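Long-range contacts in putative methyltransferase (PDB 3LL7), which probably transfers a methyl group from S-adenosylmethionine to an acceptor that is not yet identified: residues 126-131 with 147-152; 277-282 with 306-311; 361-366 with 381-386. All coordinates share one frame; numbering follows the deposited sequence. Where two conformers were deposited one is given.

Contact 1. Residues 126-131 with 147-152; sequences ETAVAA and ILTGDF
Ile147 lays its two methyl groups against carbonyl oxygens of the helix, and the carbonyls of the peptide units are the only flat groups where it meets Ala128 and Ala131, since none of these residues carries a ring. Ile147 CD1 lies 4.0 Å from Ala131 O, and Ile147 CG2 lies 4.2 Å from Ala128 O. CG2 also touches the next apolar surface, 4.5 Å from Ala131 CB. At the other end of the contact Thr149 OG1 rests 3.2 Å from Ala128 CB, a close approach for a methyl carbon and an oxygen. The first torsion of Thr149 (chi1 -62°) sets OG1 anti to the carbonyl carbon and beside the backbone N, where it can reach both this methyl and the side chain of Arg132. NH2 of Arg132, one residue beyond 126-131 on the same helix, donates to Thr149 OG1 and also to Ile147 O. The helix thus meets the strand with two small methyl groups and, one residue further on, with the guanidinium of Arg132. This illustrates how small side chains let a helix lie close over a sheet: the axes of 126-131 and 147-149 approach to 8.2 Å. They run nearly antiparallel, at 165°. Alternation along the strand does the rest, with Ile147 and Thr149 directed to the helix and Leu148 away from it, onto Ile119 and Tyr155. Tyr120 on the adjacent strand touches both Ala131 and Ile147 and widens the same apolar patch. Helix 125-138 is the connection of a beta-alpha-beta crossover, leaving strand 117-122 and returning through strand 144-149. These two strands pair in parallel, by backbone bonds from Leu148 and Gly150 to Tyr120 and Glu122, consistent with the Rossmann-like sheet of class I methyltransferases, over which this helix packs.

Contact 2. Residues 277-282 with 306-311; sequences EEERSI and AFKTVA
The carboxylate of Glu279 grips the first turn of helix 307-314 through three hydrogen bonds. Lys308 N donates to Glu279 OE2 at 2.8 Å on its syn lone pair, and the bond is nearly straight (172°). Glu279 OE1 takes two donors, Thr309 N at 2.8 Å on the syn side and Thr309 OG1 at 2.7 Å on the anti side, both somewhat out of the carboxylate plane. The side chain reaches them because chi2, near 65°, turns CD out of an extended course. Backbone N-H groups at a helix start would be expected to stabilise the negative charge of this buried acid. A converse link lies alongside: the ammonium of Lys308 donates to Glu279 O, NZ to O 2.9 Å and in the plane of the carbonyl, near the C-terminal end of helix 276-281.

Packing fills in around these bonds. Ile282 CG2 approaches Lys308 CB at 4.1 Å, the two side chains sliding past each other in opposite directions, while Ile282 CD1 sits 3.8 Å from Thr309 OG1. Nearby, Thr309 CG2 lies 3.6 Å from Glu278 CD, and OE1 of the same glutamate forms a salt bridge with Arg313. The two helix axes cross at 79°, nearly perpendicular.

An acid meeting N-H groups at one helix start, and a lysine reaching a carbonyl near another helix's end, are both consistent with favourable interaction with helix dipoles. Here the exchange ties the helix following strand 272-274 to a helix of the ferredoxin-like domain.

Contact 3. Residues 361-366 with 381-386; sequences PQASIS and SKMADG
Met383, a selenomethionine, reaches Gln362 through two torsions: CG stands anti to the backbone N (chi1 175°), and a bend at chi2 (64°) then carries SE to 3.7 Å from Gln362 CA. On the way, Met383 CG comes within 4.4 Å of Ala363 CB. Ile365 CD1 adds a further apolar touch, 4.2 Å from Met383 CB, and outside the two segments Leu356, Val360 and Leu391 also meet this side chain.

The polar part belongs to the backbone. Ala363 N donates to Ala384 O at 2.9 Å, with an angle of 161° at the hydrogen, and Gln362 CA makes a CA-H...O contact of 3.2 Å to the same oxygen Ala384 O. A water bridges the two segments, donating to Pro361 O at 3.0 Å and accepting from Ala384 N at 2.9 Å.

Arg378 gathers both sides, NH2 bonding to Ala363 O and NH1 to Met383 O. The chemistry therefore implies a junction between the approach to an edge strand and the loop after helix 374-381, held by main-chain groups, one water and one guanidinium, with the selenomethionine as its apolar side.

How the contacts relate
The three contacts follow one another in series along the chain, and none touches another. Contact 1 lies in the parallel part of the large mixed sheet, consistent with a Rossmann-like methyltransferase core. Contact 2 joins helix 276-281, just after that sheet's strand 272-274, to helix 307-314. Contact 3 lies at strand 364-368, an outermost strand of the second sheet, in the THUMP-like region. Contacts 1 and 2 lie about 44 Å apart between centres, 1 and 3 about 50 Å, 2 and 3 about 34 Å. Contact 1 lies across the chain's centre from both others. Each contact is local to its own part of the fold, and contact 2 probably lies where the methyltransferase-like part meets the ferredoxin-like region.

Contact 1. Residues 126-131 with 147-152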
loop_
_atom_site.group_PDB
_atom_site.type_symbol
_atom_site.label_atom_id
_atom_site.label_comp_id
_atom_site.label_asym_id
_atom_site.label_seq_id
_atom_site.Cartn_x
_atom_site.Cartn_y
_atom_site.Cartn_z
ATOM N N GLU A 126 -20.839 -15.529 1.773
ATOM C CA GLU A 126 -20.944 -14.946 0.422
ATOM C C GLU A 126 -19.580 -14.717 -0.287
ATOM O O GLU A 126 -19.387 -15.118 -1.439
ATOM C CB GLU A 126 -21.723 -13.633 0.494
ATOM C CG GLU A 126 -22.000 -13.023 -0.877
ATOM C CD GLU A 126 -22.812 -11.745 -0.779
ATOM O OE1 GLU A 126 -22.596 -10.958 0.151
ATOM O OE2 GLU A 126 -23.685 -11.552 -1.615
ATOM N N THR A 127 -18.664 -14.074 0.420
ATOM C CA THR A 127 -17.301 -13.824 -0.065
ATOM C C THR A 127 -16.575 -15.132 -0.333
ATOM O O THR A 127 -15.948 -15.281 -1.367
ATOM C CB THR A 127 -16.523 -13.004 0.961
ATOM O OG1 THR A 127 -17.268 -11.814 1.245
ATOM C CG2 THR A 127 -15.122 -12.645 0.433
ATOM N N ALA A 128 -16.699 -16.091 0.593
ATOM C CA ALA A 128 -16.053 -17.390 0.441
ATOM C C ALA A 128 -16.563 -18.166 -0.790
ATOM O O ALA A 128 -15.785 -18.820 -1.486
ATOM C CB ALA A 128 -16.254 -18.231 1.741
ATOM N N VAL A 129 -17.874 -18.109 -1.045
ATOM C CA VAL A 129 -18.475 -18.787 -2.194
ATOM C C VAL A 129 -17.815 -18.268 -3.486
ATOM O O VAL A 129 -17.469 -19.065 -4.366
ATOM C CB VAL A 129 -20.024 -18.605 -2.262
ATOM C CG1 VAL A 129 -20.570 -19.166 -3.588
ATOM C CG2 VAL A 129 -20.702 -19.407 -1.085
ATOM N N ALA A 130 -17.620 -16.957 -3.561
ATOM C CA ALA A 130 -17.037 -16.376 -4.778
ATOM C C ALA A 130 -15.569 -16.838 -4.941
ATOM O O ALA A 130 -15.112 -17.161 -6.055
ATOM C CB ALA A 130 -17.130 -14.859 -4.735
ATOM N N ALA A 131 -14.843 -16.859 -3.826
ATOM C CA ALA A 131 -13.441 -17.257 -3.821
ATOM C C ALA A 131 -13.284 -18.707 -4.193
ATOM O O ALA A 131 -12.359 -19.092 -4.905
ATOM C CB ALA A 131 -12.798 -16.965 -2.461
ATOM N N ILE A 147 -10.381 -24.127 0.326
ATOM C CA ILE A 147 -11.046 -22.846 0.462
ATOM C C ILE A 147 -12.166 -23.011 1.511
ATOM O O ILE A 147 -13.176 -23.668 1.267
ATOM C CB ILE A 147 -11.565 -22.403 -0.912
ATOM C CG1 ILE A 147 -10.383 -22.278 -1.902
ATOM C CG2 ILE A 147 -12.315 -21.089 -0.812
ATOM C CD1 ILE A 147 -10.781 -22.449 -3.366
ATOM N N LEU A 148 -11.954 -22.444 2.696
ATOM C CA LEU A 148 -12.832 -22.702 3.830
ATOM C C LEU A 148 -13.662 -21.500 4.253
ATOM O O LEU A 148 -13.193 -20.372 4.240
ATOM C CB LEU A 148 -12.001 -23.169 5.036
ATOM C CG LEU A 148 -11.186 -24.456 4.955
ATOM C CD1 LEU A 148 -10.300 -24.537 6.183
ATOM C CD2 LEU A 148 -12.077 -25.725 4.803
ATOM N N THR A 149 -14.907 -21.757 4.650
ATOM C CA THR A 149 -15.770 -20.713 5.172
ATOM C C THR A 149 -15.747 -20.752 6.692
ATOM O O THR A 149 -15.852 -21.828 7.287
ATOM C CB THR A 149 -17.216 -20.918 4.702
ATOM O OG1 THR A 149 -17.255 -20.829 3.271
ATOM C CG2 THR A 149 -18.202 -19.871 5.342
ATOM N N GLY A 150 -15.637 -19.572 7.309
ATOM C CA GLY A 150 -15.819 -19.439 8.761
ATOM C C GLY A 150 -14.690 -18.687 9.429
ATOM O O GLY A 150 -13.795 -18.191 8.766
ATOM N N ASP A 151 -14.732 -18.600 10.751
ATOM C CA ASP A 151 -13.647 -17.932 11.475
ATOM C C ASP A 151 -12.506 -18.922 11.673
ATOM O O ASP A 151 -12.735 -20.067 12.082
ATOM C CB ASP A 151 -14.150 -17.384 12.813
ATOM C CG ASP A 151 -13.149 -16.419 13.462
ATOM O OD1 ASP A 151 -13.340 -15.180 13.328
ATOM O OD2 ASP A 151 -12.152 -16.889 14.058
ATOM N N PHE A 152 -11.273 -18.482 11.401
ATOM C CA PHE A 152 -10.091 -19.355 11.568
ATOM C C PHE A 152 -9.971 -19.974 12.969
ATOM O O PHE A 152 -9.307 -20.994 13.155
ATOM C CB PHE A 152 -8.799 -18.596 11.211
ATOM C CG PHE A 152 -8.306 -17.681 12.304
ATOM C CD1 PHE A 152 -7.378 -18.138 13.244
ATOM C CD2 PHE A 152 -8.778 -16.378 12.404
ATOM C CE1 PHE A 152 -6.919 -17.311 14.287
ATOM C CE2 PHE A 152 -8.324 -15.534 13.446
ATOM C CZ PHE A 152 -7.396 -16.002 14.375
#

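Contact 2. Residues 277-282 with 306-311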
loop_
_atom_site.group_PDB
_atom_site.type_symbol
_atom_site.label_atom_id
_atom_site.label_comp_id
_atom_site.label_asym_id
_atom_site.label_seq_id
_atom_site.Cartn_x
_atom_site.Cartn_y
_atom_site.Cartn_z
ATOM N N GLU A 277 17.121 2.675 15.910
ATOM C CA GLU A 277 18.349 2.931 16.665
ATOM C C GLU A 277 19.286 3.811 15.845
ATOM O O GLU A 277 19.888 4.755 16.377
ATOM C CB GLU A 277 19.074 1.637 17.034
ATOM C CG GLU A 277 20.367 1.882 17.783
ATOM C CD GLU A 277 21.110 0.618 18.116
ATOM O OE1 GLU A 277 21.007 -0.370 17.371
ATOM O OE2 GLU A 277 21.812 0.614 19.144
ATOM N N GLU A 278 19.440 3.463 14.564
ATOM C CA GLU A 278 20.290 4.244 13.660
ATOM C C GLU A 278 19.737 5.642 13.527
ATOM O O GLU A 278 20.466 6.622 13.729
ATOM C CB GLU A 278 20.407 3.562 12.283
ATOM C CG GLU A 278 21.177 4.388 11.247
ATOM C CD GLU A 278 21.209 3.686 9.908
ATOM O OE1 GLU A 278 20.355 2.778 9.694
ATOM O OE2 GLU A 278 22.082 4.022 9.085
ATOM N N GLU A 279 18.450 5.765 13.194
ATOM C CA GLU A 279 17.809 7.084 13.080
ATOM C C GLU A 279 18.035 7.957 14.308
ATOM O O GLU A 279 18.327 9.124 14.181
ATOM C CB GLU A 279 16.305 6.942 12.818
ATOM C CG GLU A 279 15.496 8.263 12.708
ATOM C CD GLU A 279 15.848 9.157 11.507
ATOM O OE1 GLU A 279 16.460 8.672 10.527
ATOM O OE2 GLU A 279 15.457 10.358 11.516
ATOM N N ARG A 280 17.897 7.363 15.491
ATOM C CA ARG A 280 18.017 8.137 16.738
ATOM C C ARG A 280 19.455 8.526 17.085
ATOM O O ARG A 280 19.681 9.574 17.680
ATOM C CB ARG A 280 17.423 7.317 17.882
ATOM C CG ARG A 280 15.916 7.448 17.912
ATOM C CD ARG A 280 15.221 6.282 18.602
ATOM N NE ARG A 280 13.846 6.219 18.122
ATOM C CZ ARG A 280 12.894 5.453 18.637
ATOM N NH1 ARG A 280 13.149 4.675 19.683
ATOM N NH2 ARG A 280 11.678 5.483 18.107
ATOM N N SER A 281 20.393 7.663 16.690
ATOM C CA SER A 281 21.823 7.762 17.033
ATOM C C SER A 281 22.618 8.753 16.183
ATOM O O SER A 281 23.622 9.301 16.627
ATOM C CB SER A 281 22.480 6.388 16.915
ATOM O OG SER A 281 22.856 6.099 15.576
ATOM N N ILE A 282 22.172 8.952 14.948
ATOM C CA ILE A 282 22.754 9.902 14.013
ATOM C C ILE A 282 22.422 11.345 14.388
ATOM O O ILE A 282 21.335 11.625 14.909
ATOM C CB ILE A 282 22.143 9.610 12.595
ATOM C CG1 ILE A 282 22.793 8.342 12.018
ATOM C CG2 ILE A 282 22.224 10.834 11.656
ATOM C CD1 ILE A 282 22.017 7.862 10.710
ATOM N N ALA A 306 12.649 7.860 8.365
ATOM C CA ALA A 306 14.098 7.889 8.119
ATOM C C ALA A 306 14.583 9.322 7.795
ATOM O O ALA A 306 15.365 9.515 6.865
ATOM C CB ALA A 306 14.459 6.944 6.929
ATOM N N PHE A 307 14.145 10.300 8.581
ATOM C CA PHE A 307 14.378 11.726 8.266
ATOM C C PHE A 307 15.872 12.080 8.234
ATOM O O PHE A 307 16.376 12.700 7.259
ATOM C CB PHE A 307 13.657 12.593 9.309
ATOM C CG PHE A 307 12.152 12.309 9.441
ATOM C CD1 PHE A 307 11.296 12.371 8.328
ATOM C CD2 PHE A 307 11.603 12.019 10.684
ATOM C CE1 PHE A 307 9.905 12.118 8.450
ATOM C CE2 PHE A 307 10.206 11.753 10.832
ATOM C CZ PHE A 307 9.365 11.806 9.704
ATOM N N LYS A 308 16.579 11.691 9.291
ATOM C CA LYS A 308 18.008 11.937 9.408
ATOM C C LYS A 308 18.822 10.910 8.646
ATOM O O LYS A 308 19.841 11.248 8.016
ATOM C CB LYS A 308 18.406 11.958 10.883
ATOM C CG LYS A 308 17.723 13.075 11.647
ATOM C CD LYS A 308 17.516 12.646 13.115
ATOM C CE LYS A 308 18.788 12.459 13.847
ATOM N NZ LYS A 308 18.570 11.812 15.220
ATOM N N THR A 309 18.390 9.641 8.702
ATOM C CA THR A 309 19.172 8.578 8.069
ATOM C C THR A 309 19.372 8.813 6.558
ATOM O O THR A 309 20.442 8.549 6.030
ATOM C CB THR A 309 18.529 7.205 8.329
ATOM O OG1 THR A 309 18.408 7.034 9.757
ATOM C CG2 THR A 309 19.433 6.071 7.848
ATOM N N VAL A 310 18.362 9.322 5.878
ATOM C CA VAL A 310 18.521 9.569 4.441
ATOM C C VAL A 310 19.679 10.557 4.215
ATOM O O VAL A 310 20.519 10.359 3.330
ATOM C CB VAL A 310 17.224 10.076 3.781
ATOM C CG1 VAL A 310 17.486 10.483 2.290
ATOM C CG2 VAL A 310 16.116 9.021 3.845
ATOM N N ALA A 311 19.737 11.630 5.028
ATOM C CA ALA A 311 20.786 12.653 4.825
ATOM C C ALA A 311 22.191 12.062 5.110
ATOM O O ALA A 311 23.170 12.328 4.388
ATOM C CB ALA A 311 20.503 13.865 5.744
#

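Contact 3. Residues 361-366 with 381-386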
loop_
_atom_site.group_PDB
_atom_site.type_symbol
_atom_site.label_atom_id
_atom_site.label_comp_id
_atom_site.label_asym_id
_atom_site.label_seq_id
_atom_site.Cartn_x
_atom_site.Cartn_y
_atom_site.Cartn_z
ATOM N N PRO A 361 5.747 31.248 -15.407
ATOM C CA PRO A 361 4.405 31.396 -15.996
ATOM C C PRO A 361 3.346 30.461 -15.399
ATOM O O PRO A 361 2.155 30.785 -15.415
ATOM C CB PRO A 361 4.619 31.108 -17.485
ATOM C CG PRO A 361 5.905 30.447 -17.598
ATOM C CD PRO A 361 6.738 30.739 -16.376
ATOM N N GLN A 362 3.784 29.317 -14.858
ATOM C CA GLN A 362 2.889 28.304 -14.296
ATOM C C GLN A 362 3.775 27.317 -13.522
ATOM O O GLN A 362 4.981 27.239 -13.796
ATOM C CB GLN A 362 2.131 27.558 -15.418
ATOM C CG GLN A 362 3.091 26.894 -16.427
ATOM C CD GLN A 362 2.409 26.183 -17.591
ATOM O OE1 GLN A 362 1.247 25.757 -17.521
ATOM N NE2 GLN A 362 3.133 26.075 -18.678
ATOM N N ALA A 363 3.201 26.585 -12.575
ATOM C CA ALA A 363 3.983 25.637 -11.768
ATOM C C ALA A 363 3.133 24.671 -10.973
ATOM O O ALA A 363 2.014 24.972 -10.628
ATOM C CB ALA A 363 4.913 26.390 -10.793
ATOM N N SER A 364 3.706 23.510 -10.663
ATOM C CA SER A 364 3.200 22.651 -9.605
ATOM C C SER A 364 3.612 23.312 -8.299
ATOM O O SER A 364 4.595 24.036 -8.269
ATOM C CB SER A 364 3.863 21.263 -9.692
ATOM O OG SER A 364 3.492 20.659 -10.935
ATOM N N ILE A 365 2.832 23.102 -7.243
ATOM C CA ILE A 365 3.168 23.685 -5.922
ATOM C C ILE A 365 3.205 22.593 -4.867
ATOM O O ILE A 365 2.268 21.760 -4.784
ATOM C CB ILE A 365 2.175 24.775 -5.522
ATOM C CG1 ILE A 365 2.327 25.948 -6.520
ATOM C CG2 ILE A 365 2.410 25.250 -4.024
ATOM C CD1 ILE A 365 1.180 26.997 -6.447
ATOM N N SER A 366 4.276 22.612 -4.069
ATOM C CA SER A 366 4.418 21.690 -2.943
ATOM C C SER A 366 4.806 22.488 -1.704
ATOM O O SER A 366 5.283 23.635 -1.806
ATOM C CB SER A 366 5.479 20.607 -3.262
ATOM O OG SER A 366 4.979 19.690 -4.243
ATOM N N SER A 381 -1.415 33.376 -4.812
ATOM C CA SER A 381 -0.490 33.869 -5.856
ATOM C C SER A 381 -1.110 33.935 -7.264
ATOM O O SER A 381 -0.516 34.532 -8.165
ATOM C CB SER A 381 0.774 33.008 -5.905
ATOM O OG SER A 381 0.466 31.669 -6.269
ATOM N N LYS A 382 -2.291 33.348 -7.439
ATOM C CA LYS A 382 -2.956 33.224 -8.754
ATOM C C LYS A 382 -2.110 32.457 -9.770
ATOM O O LYS A 382 -2.159 32.715 -10.968
ATOM C CB LYS A 382 -3.417 34.604 -9.270
ATOM C CG LYS A 382 -4.453 35.265 -8.299
ATOM C CD LYS A 382 -4.820 36.725 -8.657
ATOM C CE LYS A 382 -5.141 36.897 -10.098
ATOM N NZ LYS A 382 -6.373 36.149 -10.483
HETATM N N MSE A 383 -1.374 31.460 -9.284
HETATM C CA MSE A 383 -0.413 30.760 -10.126
HETATM C C MSE A 383 -1.123 29.700 -10.956
HETATM O O MSE A 383 -1.817 28.844 -10.432
HETATM C CB MSE A 383 0.662 30.121 -9.235
HETATM C CG MSE A 383 1.650 29.279 -9.976
HETATM SE SE MSE A 383 2.683 30.346 -11.211
HETATM C CE MSE A 383 3.325 31.712 -10.000
ATOM N N ALA A 384 -0.953 29.747 -12.263
ATOM C CA ALA A 384 -1.512 28.698 -13.119
ATOM C C ALA A 384 -0.816 27.371 -12.822
ATOM O O ALA A 384 0.378 27.368 -12.499
ATOM C CB ALA A 384 -1.306 29.077 -14.568
ATOM N N ASP A 385 -1.549 26.266 -12.926
ATOM C CA ASP A 385 -0.941 24.957 -12.782
ATOM C C ASP A 385 -0.359 24.519 -14.115
ATOM O O ASP A 385 -0.550 25.192 -15.139
ATOM C CB ASP A 385 -1.937 23.930 -12.247
ATOM C CG ASP A 385 -3.106 23.729 -13.165
ATOM O OD1 ASP A 385 -3.111 24.348 -14.253
ATOM O OD2 ASP A 385 -4.019 22.957 -12.797
ATOM N N GLY A 386 0.360 23.404 -14.091
ATOM C CA GLY A 386 0.982 22.871 -15.281
ATOM C C GLY A 386 2.425 23.307 -15.398
ATOM O O GLY A 386 2.978 23.997 -14.513
HETATM O O HOH W 1 0.251 32.106 -13.457
#